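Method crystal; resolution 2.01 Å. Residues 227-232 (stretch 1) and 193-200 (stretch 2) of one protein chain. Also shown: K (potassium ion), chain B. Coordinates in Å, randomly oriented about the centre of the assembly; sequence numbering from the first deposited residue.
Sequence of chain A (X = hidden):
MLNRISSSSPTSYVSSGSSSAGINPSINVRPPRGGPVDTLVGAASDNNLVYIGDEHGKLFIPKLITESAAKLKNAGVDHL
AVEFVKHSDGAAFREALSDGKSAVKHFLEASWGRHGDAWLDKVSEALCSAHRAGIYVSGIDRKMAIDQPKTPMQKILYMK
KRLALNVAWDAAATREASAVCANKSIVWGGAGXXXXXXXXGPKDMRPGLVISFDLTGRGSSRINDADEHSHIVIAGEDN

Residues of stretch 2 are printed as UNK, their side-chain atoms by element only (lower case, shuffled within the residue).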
# COMPACT_ATOMS: atom_id res chain seq x y z
N ASP A 227 7.62 17.01 6.36
CA ASP A 227 6.25 17.37 6.03
C ASP A 227 5.31 16.44 6.80
O ASP A 227 5.75 15.61 7.60
CB ASP A 227 6.02 17.29 4.52
CG ASP A 227 6.46 15.96 3.93
OD1 ASP A 227 7.63 15.86 3.51
OD2 ASP A 227 5.63 15.03 3.89
N GLU A 228 4.01 16.59 6.55
CA GLU A 228 2.98 15.80 7.23
C GLU A 228 2.32 14.80 6.28
O GLU A 228 1.15 14.45 6.47
CB GLU A 228 1.94 16.72 7.86
CG GLU A 228 1.34 17.75 6.92
CD GLU A 228 0.16 18.49 7.53
OE1 GLU A 228 -0.54 17.90 8.38
OE2 GLU A 228 -0.06 19.67 7.17
N HIS A 229 3.04 14.33 5.27
CA HIS A 229 2.50 13.38 4.31
C HIS A 229 2.76 11.93 4.70
O HIS A 229 2.31 11.02 3.99
CB HIS A 229 3.07 13.66 2.92
CG HIS A 229 2.79 15.04 2.41
ND1 HIS A 229 2.14 16.00 3.17
CD2 HIS A 229 3.06 15.63 1.22
CE1 HIS A 229 2.03 17.11 2.48
NE2 HIS A 229 2.58 16.92 1.29
N SER A 230 3.45 11.69 5.81
CA SER A 230 3.66 10.34 6.33
C SER A 230 4.17 10.48 7.76
O SER A 230 4.57 11.57 8.19
CB SER A 230 4.66 9.55 5.48
OG SER A 230 5.96 10.10 5.59
N HIS A 231 4.16 9.37 8.49
CA HIS A 231 4.68 9.34 9.85
C HIS A 231 6.11 8.84 9.94
O HIS A 231 6.89 9.35 10.75
CB HIS A 231 3.78 8.47 10.73
CG HIS A 231 2.38 8.98 10.86
ND1 HIS A 231 1.35 8.54 10.05
CD2 HIS A 231 1.83 9.90 11.69
CE1 HIS A 231 0.23 9.16 10.38
NE2 HIS A 231 0.50 9.99 11.37
N ILE A 232 6.48 7.83 9.14
CA ILE A 232 7.85 7.33 9.12
C ILE A 232 8.27 7.14 7.67
O ILE A 232 7.46 6.83 6.79
CB ILE A 232 8.02 6.02 9.91
CG1 ILE A 232 7.12 4.91 9.36
CG2 ILE A 232 7.72 6.26 11.39
CD1 ILE A 232 7.48 3.53 9.88
N UNK A 193 -2.27 9.51 -2.32
CA UNK A 193 -3.54 9.42 -1.62
C UNK A 193 -3.40 9.61 -0.12
O UNK A 193 -4.40 9.85 0.56
c UNK A 193 -3.94 7.74 -4.48
n UNK A 193 -4.84 7.67 -5.51
c UNK A 193 -6.06 7.79 -5.02
c UNK A 193 -4.20 8.07 -1.91
n UNK A 193 -5.97 7.95 -3.71
c UNK A 193 -4.65 7.92 -3.34
N UNK A 194 -2.17 9.52 0.41
CA UNK A 194 -1.93 9.54 1.84
C UNK A 194 -1.24 10.83 2.31
O UNK A 194 -0.64 10.85 3.38
c UNK A 194 -2.99 6.84 1.54
c UNK A 194 -0.78 5.96 1.48
c UNK A 194 -1.63 7.02 1.74
c UNK A 194 -2.61 4.59 0.82
c UNK A 194 -1.09 8.33 2.25
c UNK A 194 -1.27 4.75 1.03
c UNK A 194 -3.48 5.63 1.08
N UNK A 195 -1.31 11.89 1.52
CA UNK A 195 -0.71 13.15 1.92
C UNK A 195 -1.48 13.77 3.08
O UNK A 195 -2.63 13.41 3.36
c UNK A 195 -0.66 14.13 0.74
o UNK A 195 -1.96 14.46 0.30
N UNK A 196 -0.83 14.72 3.76
CA UNK A 196 -1.43 15.43 4.90
C UNK A 196 -2.09 14.45 5.86
O UNK A 196 -3.22 14.64 6.31
n UNK A 196 -2.07 17.56 2.27
o UNK A 196 -1.02 18.38 4.07
c UNK A 196 -2.43 16.48 4.41
c UNK A 196 -1.77 17.56 3.57
N UNK A 197 -1.36 13.38 6.20
CA UNK A 197 -1.89 12.29 7.00
C UNK A 197 -1.30 12.23 8.41
O UNK A 197 -1.64 11.31 9.16
c UNK A 197 -1.63 10.95 6.30
o UNK A 197 -0.24 10.71 6.17
N UNK A 198 -0.45 13.18 8.78
CA UNK A 198 0.25 13.09 10.06
C UNK A 198 -0.73 13.07 11.23
O UNK A 198 -0.66 12.20 12.10
n UNK A 198 4.60 16.55 13.13
c UNK A 198 2.98 15.38 11.62
c UNK A 198 3.75 15.34 12.93
c UNK A 198 1.23 14.25 10.21
c UNK A 198 2.03 14.21 11.52
N UNK A 199 -1.66 14.02 11.25
CA UNK A 199 -2.52 14.18 12.42
C UNK A 199 -3.52 13.03 12.55
O UNK A 199 -3.67 12.45 13.63
c UNK A 199 -2.24 16.67 12.26
o UNK A 199 -4.11 15.55 11.21
c UNK A 199 -3.25 15.52 12.35
N UNK A 200 -4.21 12.69 11.46
CA UNK A 200 -5.31 11.74 11.54
C UNK A 200 -5.30 10.70 10.43
O UNK A 200 -6.35 10.09 10.16
c UNK A 200 -6.65 12.50 11.52
o UNK A 200 -7.62 10.85 12.92
o UNK A 200 -8.30 12.92 13.17
c UNK A 200 -7.59 12.06 12.61
K K B . -8.41 10.36 8.48

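Position 193 carries one carbon and then a five-membered ring of three carbons and two nitrogens, buried and out of reach of stretch 1. This is the imidazole of histidine, H193.

At 194 one carbon leads to a ring of six carbons with no hydroxyl. The ring end leads away from stretch 1, and the backbone makes the approach: O of 194 lies 3.0 Å from H229 O, two acceptors that cannot bond to each other. The residue is phenylalanine, F194.

Position 195 has one carbon and one oxygen. The carbon, CB, sits over one face of the H229 ring, 4.0 Å from its centroid and 12° off the normal, a CH-pi contact. The residue is serine, S195.

Position 196 shows two carbons, the second bearing one oxygen and one nitrogen. CA-to-CB points away, yet the side chain's end comes nearer, its oxygen 3.5 Å from E228 OE2, again two acceptors. The amide is that of asparagine, and the phi/psi of N196, 47/48, is left-handed, a conformation asparagine tolerates well.

At 197 there is again one carbon and one oxygen. The side-chain oxygen of 197 lies 3.4 Å from H229 O, while N of 197 gives a weak bond to E228 O at 2.7 Å, its angle only 128°. The residue is serine, and S197 OG donates to F194 O at 2.8 Å, tying the loop to itself.

Position 198 holds four carbons in a row ending in nitrogen. The extended chain leads away, but CB of 198 packs 3.5 Å from E228 CB, and N of 198 donates to E228 O at 3.1 Å. This is lysine, K198, with all four chi angles t.

Position 199 has one carbon carrying an oxygen and a carbon; that second carbon only grazes E228 OE1 at 4.4 Å. The branching gives threonine. The CA-to-CB bond of T199 points away.

Position 200 has two carbons, the second carrying two oxygens and no nitrogen, and makes no contact with stretch 1; so aspartate and not asparagine. D200 O binds the potassium ion K at 2.7 Å.

The contact joins two loops largely through backbone groups. E228 O accepts from two successive amides, S197 N and K198 N, and H231 NE2 donates to K198 O at 2.6 Å, with that oxygen at the ring edge. The rule to read is that a loop can present two successive amides to one carbonyl, one of them weakly, while histidines supply a ring face and an edge donor.

Stretch 2 (193-200) HFSNSKTD
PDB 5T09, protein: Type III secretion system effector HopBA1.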